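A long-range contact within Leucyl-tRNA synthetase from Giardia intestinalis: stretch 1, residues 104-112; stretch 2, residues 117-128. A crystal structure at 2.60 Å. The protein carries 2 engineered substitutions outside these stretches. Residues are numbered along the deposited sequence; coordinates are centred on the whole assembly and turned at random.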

ATOM      1  N   GLY A 104     -10.556  -1.774  11.858  1.00 28.54           N
ATOM      2  CA  GLY A 104      -9.656  -0.765  12.401  1.00 29.30           C
ATOM      3  C   GLY A 104     -10.238   0.637  12.478  1.00 35.32           C
ATOM      4  O   GLY A 104     -11.070   1.041  11.649  1.00 32.33           O
ATOM      5  N   ARG A 105      -9.803   1.375  13.495  1.00 38.79           N
ATOM      6  CA  ARG A 105     -10.119   2.788  13.608  1.00 37.63           C
ATOM      7  C   ARG A 105      -8.874   3.603  13.275  1.00 36.90           C
ATOM      8  O   ARG A 105      -7.884   3.568  14.001  1.00 43.19           O
ATOM      9  CB  ARG A 105     -10.617   3.118  15.012  1.00 43.36           C
ATOM     10  CG  ARG A 105     -11.400   4.418  15.090  1.00 53.46           C
ATOM     11  CD  ARG A 105     -12.080   4.587  16.442  1.00 56.65           C
ATOM     12  NE  ARG A 105     -11.145   4.955  17.506  1.00 56.36           N
ATOM     13  CZ  ARG A 105     -11.506   5.518  18.659  1.00 59.99           C
ATOM     14  NH1 ARG A 105     -12.782   5.797  18.905  1.00 57.04           N
ATOM     15  NH2 ARG A 105     -10.586   5.812  19.568  1.00 63.33           N
ATOM     16  N   TYR A 106      -8.929   4.321  12.162  1.00 34.14           N
ATOM     17  CA  TYR A 106      -7.834   5.167  11.732  1.00 32.48           C
ATOM     18  C   TYR A 106      -8.230   6.622  11.941  1.00 35.79           C
ATOM     19  O   TYR A 106      -9.388   6.925  12.241  1.00 37.60           O
ATOM     20  CB  TYR A 106      -7.494   4.886  10.262  1.00 29.21           C
ATOM     21  CG  TYR A 106      -7.093   3.449  10.002  1.00 31.46           C
ATOM     22  CD1 TYR A 106      -5.761   3.046  10.109  1.00 28.97           C
ATOM     23  CD2 TYR A 106      -8.048   2.486   9.666  1.00 30.12           C
ATOM     24  CE1 TYR A 106      -5.389   1.730   9.883  1.00 30.35           C
ATOM     25  CE2 TYR A 106      -7.686   1.168   9.437  1.00 28.59           C
ATOM     26  CZ  TYR A 106      -6.355   0.794   9.548  1.00 31.64           C
ATOM     27  OH  TYR A 106      -5.991  -0.515   9.327  1.00 27.09           O
ATOM     28  N   GLY A 107      -7.269   7.524  11.800  1.00 34.15           N
ATOM     29  CA  GLY A 107      -7.548   8.942  11.931  1.00 36.46           C
ATOM     30  C   GLY A 107      -6.857   9.729  10.846  1.00 36.44           C
ATOM     31  O   GLY A 107      -5.809   9.321  10.351  1.00 39.08           O
ATOM     32  N   ALA A 108      -7.458  10.855  10.473  1.00 39.49           N
ATOM     33  CA  ALA A 108      -6.854  11.776   9.518  1.00 42.42           C
ATOM     34  C   ALA A 108      -6.139  12.899  10.270  1.00 44.09           C
ATOM     35  O   ALA A 108      -6.728  13.554  11.133  1.00 47.60           O
ATOM     36  CB  ALA A 108      -7.912  12.336   8.575  1.00 41.38           C
ATOM     37  N   TYR A 109      -4.864  13.105   9.948  1.00 43.04           N
ATOM     38  CA  TYR A 109      -4.040  14.106  10.624  1.00 47.21           C
ATOM     39  C   TYR A 109      -3.312  14.989   9.617  1.00 49.09           C
ATOM     40  O   TYR A 109      -3.178  14.624   8.446  1.00 43.59           O
ATOM     41  CB  TYR A 109      -2.997  13.432  11.518  1.00 42.31           C
ATOM     42  CG  TYR A 109      -3.543  12.442  12.516  1.00 47.44           C
ATOM     43  CD1 TYR A 109      -3.852  12.834  13.820  1.00 49.36           C
ATOM     44  CD2 TYR A 109      -3.722  11.105  12.168  1.00 43.70           C
ATOM     45  CE1 TYR A 109      -4.345  11.915  14.751  1.00 48.63           C
ATOM     46  CE2 TYR A 109      -4.211  10.184  13.085  1.00 43.58           C
ATOM     47  CZ  TYR A 109      -4.522  10.593  14.371  1.00 46.87           C
ATOM     48  OH  TYR A 109      -5.004   9.673  15.269  1.00 45.95           O
ATOM     49  N   TYR A 110      -2.847  16.146  10.085  1.00 46.81           N
ATOM     50  CA  TYR A 110      -1.907  16.970   9.340  1.00 47.83           C
ATOM     51  C   TYR A 110      -0.483  16.612   9.767  1.00 52.32           C
ATOM     52  O   TYR A 110      -0.212  16.414  10.958  1.00 49.24           O
ATOM     53  CB  TYR A 110      -2.153  18.457   9.608  1.00 49.08           C
ATOM     54  CG  TYR A 110      -3.348  19.065   8.902  1.00 44.94           C
ATOM     55  CD1 TYR A 110      -3.351  19.252   7.521  1.00 43.02           C
ATOM     56  CD2 TYR A 110      -4.459  19.493   9.620  1.00 47.16           C
ATOM     57  CE1 TYR A 110      -4.444  19.821   6.874  1.00 40.74           C
ATOM     58  CE2 TYR A 110      -5.554  20.065   8.981  1.00 39.32           C
ATOM     59  CZ  TYR A 110      -5.539  20.221   7.612  1.00 41.16           C
ATOM     60  OH  TYR A 110      -6.624  20.785   6.983  1.00 50.13           O
ATOM     61  N   ILE A 111       0.418  16.510   8.791  1.00 54.04           N
ATOM     62  CA  ILE A 111       1.854  16.384   9.058  1.00 56.63           C
ATOM     63  C   ILE A 111       2.512  17.744   8.808  1.00 58.55           C
ATOM     64  O   ILE A 111       3.402  18.164   9.547  1.00 58.94           O
ATOM     65  CB  ILE A 111       2.506  15.290   8.171  1.00 55.10           C
ATOM     66  CG1 ILE A 111       1.989  13.898   8.552  1.00 49.43           C
ATOM     67  CG2 ILE A 111       4.042  15.341   8.239  1.00 59.10           C
ATOM     68  CD1 ILE A 111       2.520  13.343   9.878  1.00 48.48           C
ATOM     69  N   ASN A 112       2.058  18.408   7.747  1.00 56.37           N
ATOM     70  CA  ASN A 112       2.398  19.790   7.442  1.00 57.35           C
ATOM     71  C   ASN A 112       1.233  20.450   6.701  1.00 59.71           C
ATOM     72  O   ASN A 112       0.129  19.904   6.674  1.00 59.91           O
ATOM     73  CB  ASN A 112       3.710  19.881   6.645  1.00 63.61           C
ATOM     74  CG  ASN A 112       3.707  19.015   5.391  1.00 64.38           C
ATOM     75  OD1 ASN A 112       2.977  19.279   4.432  1.00 58.88           O
ATOM     76  ND2 ASN A 112       4.551  17.992   5.385  1.00 65.62           N
ATOM     77  N   ILE A 117      -2.204  12.772   6.286  1.00 36.88           N
ATOM     78  CA  ILE A 117      -2.008  11.324   6.299  1.00 36.17           C
ATOM     79  C   ILE A 117      -3.069  10.612   7.126  1.00 39.13           C
ATOM     80  O   ILE A 117      -3.595  11.165   8.092  1.00 41.72           O
ATOM     81  CB  ILE A 117      -0.598  10.902   6.775  1.00 35.73           C
ATOM     82  CG1 ILE A 117      -0.331  11.405   8.190  1.00 36.39           C
ATOM     83  CG2 ILE A 117       0.464  11.386   5.804  1.00 38.12           C
ATOM     84  CD1 ILE A 117       0.613  10.537   8.958  1.00 38.03           C
ATOM     85  N   ILE A 118      -3.385   9.385   6.725  1.00 37.59           N
ATOM     86  CA  ILE A 118      -4.313   8.548   7.463  1.00 28.77           C
ATOM     87  C   ILE A 118      -3.532   7.378   8.034  1.00 33.31           C
ATOM     88  O   ILE A 118      -2.913   6.612   7.294  1.00 35.17           O
ATOM     89  CB  ILE A 118      -5.480   8.058   6.582  1.00 29.27           C
ATOM     90  CG1 ILE A 118      -6.231   9.251   5.985  1.00 23.43           C
ATOM     91  CG2 ILE A 118      -6.434   7.188   7.396  1.00 34.17           C
ATOM     92  CD1 ILE A 118      -7.117   8.905   4.825  1.00 27.46           C
ATOM     93  N   VAL A 119      -3.544   7.273   9.360  1.00 34.10           N
ATOM     94  CA  VAL A 119      -2.826   6.226  10.085  1.00 31.79           C
ATOM     95  C   VAL A 119      -3.609   5.797  11.318  1.00 33.57           C
ATOM     96  O   VAL A 119      -4.645   6.379  11.641  1.00 35.65           O
ATOM     97  CB  VAL A 119      -1.406   6.684  10.539  1.00 32.55           C
ATOM     98  CG1 VAL A 119      -0.411   6.577   9.405  1.00 32.32           C
ATOM     99  CG2 VAL A 119      -1.436   8.099  11.110  1.00 33.56           C
ATOM    100  N   SER A 120      -3.105   4.773  11.997  1.00 34.83           N
ATOM    101  CA  SER A 120      -3.578   4.420  13.326  1.00 34.95           C
ATOM    102  C   SER A 120      -3.132   5.494  14.309  1.00 41.36           C
ATOM    103  O   SER A 120      -2.148   6.198  14.060  1.00 42.99           O
ATOM    104  CB  SER A 120      -3.006   3.071  13.749  1.00 40.11           C
ATOM    105  OG  SER A 120      -1.598   3.144  13.909  1.00 41.77           O
ATOM    106  N   GLU A 121      -3.860   5.614  15.418  1.00 45.25           N
ATOM    107  CA  GLU A 121      -3.537   6.567  16.479  1.00 42.98           C
ATOM    108  C   GLU A 121      -2.176   6.243  17.088  1.00 48.68           C
ATOM    109  O   GLU A 121      -1.392   7.147  17.395  1.00 49.56           O
ATOM    110  CB  GLU A 121      -4.620   6.556  17.558  1.00 50.91           C
ATOM    111  CG  GLU A 121      -4.585   7.765  18.483  1.00 57.15           C
ATOM    112  CD  GLU A 121      -5.578   7.660  19.624  1.00 66.98           C
ATOM    113  OE1 GLU A 121      -5.134   7.435  20.772  1.00 62.08           O
ATOM    114  OE2 GLU A 121      -6.797   7.794  19.376  1.00 61.75           O
ATOM    115  N   HIS A 122      -1.906   4.949  17.239  1.00 40.44           N
ATOM    116  CA  HIS A 122      -0.611   4.454  17.681  1.00 42.91           C
ATOM    117  C   HIS A 122       0.534   5.057  16.865  1.00 52.18           C
ATOM    118  O   HIS A 122       1.518   5.535  17.433  1.00 59.48           O
ATOM    119  CB  HIS A 122      -0.582   2.928  17.583  1.00 49.33           C
ATOM    120  CG  HIS A 122       0.662   2.307  18.137  1.00 62.25           C
ATOM    121  ND1 HIS A 122       1.764   2.024  17.358  1.00 58.39           N
ATOM    122  CD2 HIS A 122       0.976   1.906  19.393  1.00 59.43           C
ATOM    123  CE1 HIS A 122       2.702   1.476  18.109  1.00 57.58           C
ATOM    124  NE2 HIS A 122       2.249   1.393  19.347  1.00 59.11           N
ATOM    125  N   ALA A 123       0.393   5.036  15.540  1.00 50.92           N
ATOM    126  CA  ALA A 123       1.411   5.566  14.634  1.00 50.17           C
ATOM    127  C   ALA A 123       1.532   7.080  14.736  1.00 50.44           C
ATOM    128  O   ALA A 123       2.639   7.607  14.738  1.00 53.39           O
ATOM    129  CB  ALA A 123       1.121   5.152  13.199  1.00 45.10           C
ATOM    130  N   ALA A 124       0.392   7.765  14.831  1.00 53.40           N
ATOM    131  CA  ALA A 124       0.346   9.229  14.927  1.00 52.76           C
ATOM    132  C   ALA A 124       0.979   9.746  16.218  1.00 59.91           C
ATOM    133  O   ALA A 124       1.638  10.786  16.216  1.00 58.81           O
ATOM    134  CB  ALA A 124      -1.083   9.722  14.806  1.00 49.59           C
ATOM    135  N   VAL A 125       0.768   9.016  17.313  1.00 55.27           N
ATOM    136  CA  VAL A 125       1.404   9.321  18.594  1.00 57.68           C
ATOM    137  C   VAL A 125       2.926   9.145  18.486  1.00 62.51           C
ATOM    138  O   VAL A 125       3.685  10.049  18.846  1.00 63.45           O
ATOM    139  CB  VAL A 125       0.811   8.460  19.760  1.00 64.13           C
ATOM    140  CG1 VAL A 125       1.698   8.519  21.010  1.00 58.00           C
ATOM    141  CG2 VAL A 125      -0.623   8.899  20.095  1.00 51.39           C
ATOM    142  N   ASN A 126       3.357   7.993  17.968  1.00 58.66           N
ATOM    143  CA  ASN A 126       4.782   7.679  17.812  1.00 54.61           C
ATOM    144  C   ASN A 126       5.470   8.606  16.812  1.00 55.85           C
ATOM    145  O   ASN A 126       6.698   8.662  16.744  1.00 57.72           O
ATOM    146  CB  ASN A 126       4.968   6.218  17.409  1.00 49.56           C
ATOM    147  N   MET A 127       4.665   9.336  16.049  1.00 59.15           N
ATOM    148  CA  MET A 127       5.157  10.268  15.047  1.00 62.25           C
ATOM    149  C   MET A 127       5.229  11.683  15.613  1.00 64.69           C
ATOM    150  O   MET A 127       5.971  12.531  15.109  1.00 65.87           O
ATOM    151  CB  MET A 127       4.242  10.230  13.830  1.00 61.65           C
ATOM    152  CG  MET A 127       4.917  10.580  12.526  1.00 71.82           C
ATOM    153  SD  MET A 127       4.434   9.468  11.192  1.00 69.65           S
ATOM    154  CE  MET A 127       2.651   9.529  11.310  1.00 45.27           C
ATOM    155  N   ALA A 128       4.447  11.924  16.664  1.00 70.22           N
ATOM    156  CA  ALA A 128       4.453  13.196  17.383  1.00 73.41           C
ATOM    157  C   ALA A 128       5.655  13.331  18.329  1.00 67.57           C
ATOM    158  O   ALA A 128       6.128  14.444  18.574  1.00 64.16           O
ATOM    159  CB  ALA A 128       3.142  13.383  18.142  1.00 68.47           C
TER

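Two neighbouring strands of one chain, running through Arg 105 to Tyr 109 and through Ile 117 to Val 119, pair antiparallel, their axes approaching to 4.6 Å with 146° between their N-to-C directions; the second strand then passes into a helix that starts at Glu 121. Four backbone hydrogen bonds fix the register. Gly 107 and Val 119 form one hydrogen-bonded pair, with Gly 107 N donating to Val 119 O at 2.9 Å and Val 119 N donating to Gly 107 O at 3.2 Å. Tyr 109 and Ile 117 form the next, with Tyr 109 N to Ile 117 O and Ile 117 N to Tyr 109 O both at 3.0 Å, although the second is more bent, at 139°. Between them lies the non-hydrogen-bonded pair Ala 108 and Ile 118, whose CA atoms are 4.6 Å apart, and here the close backbones allow a CA-H...O contact from Ile 118 CA to Gly 107 O at 3.3 Å.

Ser 120 stands right before the helix, at its N-cap position, where its OG accepts a hydrogen bond from Ala 123 N at 3.2 Å, satisfying an amide that has no helical carbonyl before it, while Ser 120 O accepts from Ala 124 N at 3.1 Å. The helix axis makes an angle of 42° with the first strand and comes within 8.4 Å of it, leaving room for a layer of side chains between the two.

Tyr 109 fills much of that layer and has the largest area covered by the other stretch, 104 Å². Its CB shares a sheet face with the side chains of Ile 117 and Val 119, and with chi1 in the m well the ring reaches over Gly 107 toward the start of the helix. Gly 107 makes this path possible: an ideal CB there would lie 2.9 Å from Tyr 109 OH, too close to be tolerated. Ala 124 CB sits over one face of the Tyr 109 ring, 3.7 Å from its centroid and 18° off the normal, a CH-pi contact made by a small side chain that points toward the strand. Val 119 CG2 packs 3.9 Å from Tyr 109 CD2, and Tyr 109 OH lies 3.6 Å from Glu 121 CA.

Beyond the ring, Ile 111 points back toward the second stretch at the corner of the chain. Its CG1 packs tightly against Ile 117 CG1 at 3.4 Å, and its CD1 comes within 4.1 Å of Met 127 CE, extending the apolar packing along the helix.

On the face of the sheet that carries Ala 108 and Ile 118, Ala 108 CB meets Ile 118 CG1 loosely at 4.4 Å. Tyr 106, whose CA-to-CB bond points sideways, brings its CB to 3.8 Å from Ile 118 CG2. The Tyr 106 ring turns its edge to the backbone, with CD1 3.7 Å from Ser 120 N. Arg 105 and Glu 121 are both exposed; Arg 105 NH2 and Glu 121 OE2 stand 4.3 Å apart, opposite charges near each other but beyond salt-bridge distance.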